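Local structure of CBS domain-containing protein CBSX2, chloroplastic (4GQY) at residues A[14-19]-A[139-144]; A[107-112]-A[127-132]. The protein binds adenosine monophosphate through its pair of CBS domains and probably regulates thioredoxins in the chloroplast in response to adenylates. All blocks are in the same frame, centred on the assembly; numbering follows the deposited sequence.

Contact 1: A[14-19]-A[139-144]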
loop_
_atom_site.group_PDB
_atom_site.type_symbol
_atom_site.label_atom_id
_atom_site.label_comp_id
_atom_site.label_asym_id
_atom_site.label_seq_id
_atom_site.Cartn_x
_atom_site.Cartn_y
_atom_site.Cartn_z
ATOM N N GLN A 14 -5.533 16.888 22.946
ATOM C CA GLN A 14 -6.635 17.452 23.734
ATOM C C GLN A 14 -7.987 17.469 23.017
ATOM O O GLN A 14 -9.038 17.585 23.658
ATOM C CB GLN A 14 -6.273 18.872 24.180
ATOM C CG GLN A 14 -5.984 19.823 23.013
ATOM C CD GLN A 14 -5.784 21.268 23.459
ATOM O OE1 GLN A 14 -4.859 21.579 24.204
ATOM N NE2 GLN A 14 -6.650 22.153 22.993
ATOM N N ASN A 15 -7.952 17.357 21.690
ATOM C CA ASN A 15 -9.165 17.386 20.867
ATOM C C ASN A 15 -9.623 15.998 20.403
ATOM O O ASN A 15 -10.655 15.872 19.736
ATOM C CB ASN A 15 -8.927 18.259 19.627
ATOM C CG ASN A 15 -8.760 19.737 19.958
ATOM O OD1 ASN A 15 -8.736 20.131 21.124
ATOM N ND2 ASN A 15 -8.646 20.565 18.918
ATOM N N LEU A 16 -8.848 14.963 20.739
ATOM C CA LEU A 16 -9.093 13.609 20.219
ATOM C C LEU A 16 -10.240 12.861 20.898
ATOM O O LEU A 16 -10.398 12.903 22.125
ATOM C CB LEU A 16 -7.828 12.750 20.327
ATOM C CG LEU A 16 -6.598 13.160 19.521
ATOM C CD1 LEU A 16 -5.482 12.169 19.751
ATOM C CD2 LEU A 16 -6.925 13.287 18.048
ATOM N N HIS A 17 -11.036 12.166 20.093
ATOM C CA HIS A 17 -11.991 11.195 20.624
ATOM C C HIS A 17 -11.337 9.824 20.555
ATOM O O HIS A 17 -10.876 9.412 19.493
ATOM C CB HIS A 17 -13.264 11.215 19.797
ATOM C CG HIS A 17 -13.865 12.580 19.662
ATOM N ND1 HIS A 17 -14.537 13.200 20.691
ATOM C CD2 HIS A 17 -13.891 13.441 18.616
ATOM C CE1 HIS A 17 -14.957 14.386 20.286
ATOM N NE2 HIS A 17 -14.578 14.557 19.035
ATOM N N VAL A 18 -11.256 9.136 21.689
ATOM C CA VAL A 18 -10.532 7.870 21.749
ATOM C C VAL A 18 -11.393 6.783 22.371
ATOM O O VAL A 18 -12.391 7.076 23.042
ATOM C CB VAL A 18 -9.239 7.996 22.581
ATOM C CG1 VAL A 18 -8.366 9.146 22.064
ATOM C CG2 VAL A 18 -9.575 8.213 24.057
ATOM N N VAL A 19 -10.996 5.530 22.151
ATOM C CA VAL A 19 -11.622 4.383 22.802
ATOM C C VAL A 19 -10.563 3.357 23.194
ATOM O O VAL A 19 -9.377 3.542 22.920
ATOM C CB VAL A 19 -12.640 3.687 21.873
ATOM C CG1 VAL A 19 -13.801 4.606 21.583
ATOM C CG2 VAL A 19 -11.946 3.247 20.570
ATOM N N GLY A 139 5.376 5.766 21.990
ATOM C CA GLY A 139 4.211 5.090 21.442
ATOM C C GLY A 139 2.884 5.531 22.016
ATOM O O GLY A 139 1.842 4.905 21.751
ATOM N N LYS A 140 2.923 6.602 22.810
ATOM C CA LYS A 140 1.717 7.226 23.321
ATOM C C LYS A 140 1.087 8.092 22.233
ATOM O O LYS A 140 1.792 8.772 21.468
ATOM C CB LYS A 140 2.046 8.113 24.524
ATOM C CG LYS A 140 2.994 7.501 25.555
ATOM C CD LYS A 140 2.332 6.404 26.379
ATOM C CE LYS A 140 3.060 6.191 27.722
ATOM N NZ LYS A 140 4.513 5.840 27.568
ATOM N N LEU A 141 -0.245 8.073 22.186
ATOM C CA LEU A 141 -1.032 8.844 21.219
ATOM C C LEU A 141 -0.994 10.349 21.528
ATOM O O LEU A 141 -1.413 10.794 22.607
ATOM C CB LEU A 141 -2.487 8.346 21.224
ATOM C CG LEU A 141 -3.502 9.181 20.438
ATOM C CD1 LEU A 141 -3.190 9.136 18.942
ATOM C CD2 LEU A 141 -4.944 8.712 20.695
ATOM N N ILE A 142 -0.521 11.135 20.569
ATOM C CA ILE A 142 -0.489 12.582 20.726
ATOM C C ILE A 142 -1.229 13.368 19.631
ATOM O O ILE A 142 -1.286 14.609 19.672
ATOM C CB ILE A 142 0.952 13.095 20.803
ATOM C CG1 ILE A 142 1.709 12.810 19.499
ATOM C CG2 ILE A 142 1.659 12.490 22.019
ATOM C CD1 ILE A 142 3.103 13.527 19.424
ATOM N N GLY A 143 -1.757 12.666 18.631
ATOM C CA GLY A 143 -2.514 13.359 17.593
ATOM C C GLY A 143 -3.113 12.456 16.525
ATOM O O GLY A 143 -2.889 11.237 16.553
ATOM N N ILE A 144 -3.887 13.053 15.612
ATOM C CA ILE A 144 -4.363 12.370 14.414
ATOM C C ILE A 144 -4.130 13.285 13.208
ATOM O O ILE A 144 -4.569 14.427 13.203
ATOM C CB ILE A 144 -5.865 12.039 14.490
ATOM C CG1 ILE A 144 -6.156 10.997 15.565
ATOM C CG2 ILE A 144 -6.340 11.460 13.177
ATOM C CD1 ILE A 144 -5.496 9.691 15.301
#
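Leu16 reaches out of the loop after strand 11-12 and sets its two methyls on different residues of strand 141-146. Its CD1 meets Leu141 tip to tip, 3.6 Å from Leu141 CD2. The same methyl lies 3.9 Å from Gly143 CA, against the strand backbone. The other branch turns along the strand to Ile144: Leu16 CD2 stands 3.5 Å from Ile144 CG1, a closer fit than ordinary carbon packing, with the two side chains passing at a slant. The fork is aimed by a CG set beside the backbone N (chi1 -64°) and an extended chi2 of -179°. Leu141 answers with CG anti to its own N (chi1 171°), and its CD2 is shared, touching Val18 CG1 at 3.7 Å; Val18 and Leu141 lie alongside, running opposite ways. An alanine in place of Leu16 removes both methyls, which is likely to open a gap between loop and strand and leave the Leu141 and Ile144 side chains freer to turn. A classic beta bulge sets Ile142 and Gly143 together opposite Val134 of strand 131-135, and Ile142 CB points away from the loop. The contact thus joins the segment leading into helix 25-35, in the first CBS repeat, to a strand of the second. Strand 39-43 adjoins it, with Pro41 against both Val18 and Leu141 and Ile43 against Leu141, while Ile144 packs on Arg131 and Pro133 of strand 131-135.

Contact 2: A[107-112]-A[127-132]; sequences SPLVVR and TKFRRL. With AMP (adenosine monophosphate), chain E.
Leu109, preceded by Pro108 against the adenine of AMP, meets Phe129 and Thr127 from the loop that follows strand 105-106. Its backbone reads the base: Leu109 N donates to AMP N1 at 2.7 Å, rather bent at 140°, and Leu109 O accepts from AMP N6 at 3.0 Å. The base N6 also gives a longer bond to Arg131 O, so the adenine amino group ties the two segments together. The Leu109 side chain, its CG anti to the carbonyl carbon (chi1 -66°), sends CD1 to the edge of the Phe129 ring, 3.9 Å from Phe129 CE2, and past Thr127 CG2. Phe129 is sandwiched: AMP C5 lies 3.5 Å above the centre of one face, the adenine lying over that face, and Thr127 CB sits over the rim of the opposite face. Thr127 OG1 accepts a nearly straight hydrogen bond from Phe129 N, closing an ST turn; its hydroxyl is also hydrogen-bonded to Leu123 O, so both bonds fix the Thr127 side chain's rotation and hold its CB over the ring. Farther on, Val111 CG1 meets Leu132 CD1 at 4.0 Å, the side chains crossing at about a right angle. At the other end of AMP, Arg130 N donates almost straight (175°) to O2P, while Arg131 NH1 grips AMP O3P at 3.0 Å, with that oxygen in the plane of the guanidinium. Arg131 NH2 bonds Thr38. Ser54, Thr105, Asp57 and, from the third subunit, Arg147 also hydrogen-bond the ligand. Helix 117-127 links the two segments as in a CBS repeat; its Leu123 packs on Val111 and Leu132, and Pro108 rests on Leu49 and Val52 of strand 49-54.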
loop_
_atom_site.group_PDB
_atom_site.type_symbol
_atom_site.label_atom_id
_atom_site.label_comp_id
_atom_site.label_asym_id
_atom_site.label_seq_id
_atom_site.Cartn_x
_atom_site.Cartn_y
_atom_site.Cartn_z
ATOM N N SER A 107 -1.869 -2.405 15.948
ATOM C CA SER A 107 -0.589 -1.866 15.463
ATOM C C SER A 107 -0.656 -1.108 14.144
ATOM O O SER A 107 -0.063 -1.543 13.160
ATOM C CB SER A 107 0.412 -2.994 15.249
ATOM O OG SER A 107 0.529 -3.810 16.388
ATOM N N PRO A 108 -1.349 0.033 14.113
ATOM C CA PRO A 108 -1.435 0.745 12.829
ATOM C C PRO A 108 -0.124 1.404 12.435
ATOM O O PRO A 108 0.757 1.548 13.275
ATOM C CB PRO A 108 -2.488 1.826 13.095
ATOM C CG PRO A 108 -2.486 2.028 14.586
ATOM C CD PRO A 108 -2.121 0.687 15.182
ATOM N N LEU A 109 0.003 1.792 11.168
ATOM C CA LEU A 109 1.111 2.637 10.749
ATOM C C LEU A 109 0.919 3.999 11.389
ATOM O O LEU A 109 -0.211 4.505 11.471
ATOM C CB LEU A 109 1.140 2.807 9.228
ATOM C CG LEU A 109 1.427 1.576 8.373
ATOM C CD1 LEU A 109 1.607 1.957 6.915
ATOM C CD2 LEU A 109 2.642 0.830 8.902
ATOM N N VAL A 110 2.023 4.591 11.835
ATOM C CA VAL A 110 1.977 5.863 12.541
ATOM C C VAL A 110 3.119 6.777 12.119
ATOM O O VAL A 110 4.082 6.323 11.491
ATOM C CB VAL A 110 2.037 5.680 14.071
ATOM C CG1 VAL A 110 0.882 4.800 14.550
ATOM C CG2 VAL A 110 3.405 5.119 14.504
ATOM N N VAL A 111 2.973 8.061 12.451
ATOM C CA VAL A 111 4.026 9.056 12.259
ATOM C C VAL A 111 4.317 9.791 13.564
ATOM O O VAL A 111 3.561 9.664 14.548
ATOM C CB VAL A 111 3.627 10.106 11.226
ATOM C CG1 VAL A 111 3.486 9.459 9.848
ATOM C CG2 VAL A 111 2.319 10.800 11.665
ATOM N N ARG A 112 5.410 10.558 13.557
ATOM C CA ARG A 112 5.791 11.419 14.678
ATOM C C ARG A 112 5.296 12.835 14.392
ATOM O O ARG A 112 5.099 13.195 13.225
ATOM C CB ARG A 112 7.324 11.446 14.799
ATOM C CG ARG A 112 7.970 10.094 15.130
ATOM C CD ARG A 112 7.648 9.702 16.573
ATOM N NE ARG A 112 8.106 10.763 17.470
ATOM C CZ ARG A 112 9.349 10.838 17.949
ATOM N NH1 ARG A 112 10.231 9.889 17.638
ATOM N NH2 ARG A 112 9.714 11.845 18.748
ATOM N N THR A 127 -0.612 4.425 1.063
ATOM C CA THR A 127 -1.428 3.475 1.794
ATOM C C THR A 127 -2.904 3.673 1.550
ATOM O O THR A 127 -3.701 2.778 1.841
ATOM C CB THR A 127 -1.241 3.641 3.297
ATOM O OG1 THR A 127 -1.717 4.947 3.675
ATOM C CG2 THR A 127 0.249 3.470 3.687
ATOM N N LYS A 128 -3.255 4.872 1.097
ATOM C CA LYS A 128 -4.645 5.285 0.957
ATOM C C LYS A 128 -5.437 5.361 2.265
ATOM O O LYS A 128 -6.651 5.552 2.222
ATOM C CB LYS A 128 -5.387 4.391 -0.060
ATOM C CG LYS A 128 -4.907 4.568 -1.506
ATOM C CD LYS A 128 -4.983 3.241 -2.296
ATOM C CE LYS A 128 -4.522 3.437 -3.738
ATOM N NZ LYS A 128 -4.607 2.185 -4.543
ATOM N N PHE A 129 -4.780 5.240 3.420
ATOM C CA PHE A 129 -5.503 5.336 4.701
ATOM C C PHE A 129 -6.148 6.704 4.851
ATOM O O PHE A 129 -5.636 7.687 4.319
ATOM C CB PHE A 129 -4.577 5.075 5.907
ATOM C CG PHE A 129 -4.059 3.658 5.996
ATOM C CD1 PHE A 129 -4.868 2.575 5.666
ATOM C CD2 PHE A 129 -2.761 3.407 6.423
ATOM C CE1 PHE A 129 -4.392 1.261 5.755
ATOM C CE2 PHE A 129 -2.281 2.085 6.515
ATOM C CZ PHE A 129 -3.098 1.024 6.168
ATOM N N ARG A 130 -7.264 6.779 5.571
ATOM C CA ARG A 130 -7.869 8.083 5.872
ATOM C C ARG A 130 -7.032 8.893 6.874
ATOM O O ARG A 130 -6.988 10.118 6.800
ATOM C CB ARG A 130 -9.303 7.916 6.404
ATOM C CG ARG A 130 -9.926 9.200 6.996
ATOM C CD ARG A 130 -10.077 10.312 5.952
ATOM N NE ARG A 130 -10.877 9.868 4.812
ATOM C CZ ARG A 130 -11.107 10.574 3.701
ATOM N NH1 ARG A 130 -10.595 11.797 3.557
ATOM N NH2 ARG A 130 -11.853 10.043 2.721
ATOM N N ARG A 131 -6.370 8.209 7.800
ATOM C CA ARG A 131 -5.674 8.901 8.885
ATOM C C ARG A 131 -4.380 8.211 9.310
ATOM O O ARG A 131 -4.244 6.994 9.201
ATOM C CB ARG A 131 -6.592 9.013 10.106
ATOM C CG ARG A 131 -6.939 7.650 10.707
ATOM C CD ARG A 131 -8.134 7.730 11.632
ATOM N NE ARG A 131 -9.359 8.103 10.926
ATOM C CZ ARG A 131 -10.025 7.298 10.088
ATOM N NH1 ARG A 131 -9.587 6.064 9.808
ATOM N NH2 ARG A 131 -11.135 7.743 9.512
ATOM N N LEU A 132 -3.435 9.011 9.795
ATOM C CA LEU A 132 -2.242 8.521 10.476
ATOM C C LEU A 132 -2.300 8.971 11.913
ATOM O O LEU A 132 -2.251 10.176 12.200
ATOM C CB LEU A 132 -0.993 9.091 9.826
ATOM C CG LEU A 132 -0.912 8.572 8.403
ATOM C CD1 LEU A 132 0.160 9.303 7.622
ATOM C CD2 LEU A 132 -0.625 7.103 8.518
HETATM P P AMP E . -9.787 3.858 6.446
HETATM O O1P AMP E . -10.503 3.716 5.112
HETATM O O2P AMP E . -8.383 4.457 6.349
HETATM O O3P AMP E . -10.669 4.467 7.521
HETATM O "O5'" AMP E . -9.565 2.372 6.978
HETATM C "C5'" AMP E . -9.395 1.286 6.081
HETATM C "C4'" AMP E . -8.846 0.076 6.797
HETATM O "O4'" AMP E . -7.450 0.315 7.131
HETATM C "C3'" AMP E . -9.537 -0.288 8.109
HETATM O "O3'" AMP E . -9.451 -1.701 8.314
HETATM C "C2'" AMP E . -8.664 0.403 9.153
HETATM O "O2'" AMP E . -8.736 -0.184 10.437
HETATM C "C1'" AMP E . -7.266 0.267 8.539
HETATM N N9 AMP E . -6.376 1.377 8.889
HETATM C C8 AMP E . -6.773 2.672 8.907
HETATM N N7 AMP E . -5.748 3.498 9.252
HETATM C C5 AMP E . -4.673 2.718 9.462
HETATM C C6 AMP E . -3.279 2.940 9.869
HETATM N N6 AMP E . -2.834 4.198 10.099
HETATM N N1 AMP E . -2.475 1.858 9.978
HETATM C C2 AMP E . -2.900 0.604 9.743
HETATM N N3 AMP E . -4.164 0.333 9.390
HETATM C C4 AMP E . -5.083 1.325 9.236
#

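How the contacts relate
The two contacts share one antiparallel sheet: strand 141-146 of contact 1 and strand 131-135 of contact 2 are consecutive in the chain and neighbours in the sheet. Their centres lie about 13 Å apart, and they meet directly where Ile144 CG2 packs 3.9 Å from Arg131 CB. Contact 2 forms much of the AMP pocket itself, whereas contact 1 lies outside the pocket, the Ile144 side chain about 8 Å from the bound nucleotide. Arg131 therefore has the ligand phosphate at its guanidinium end and the contact 1 strand at its base. Contact 2 lies wholly within the second CBS repeat; contact 1 bridges the first repeat to it.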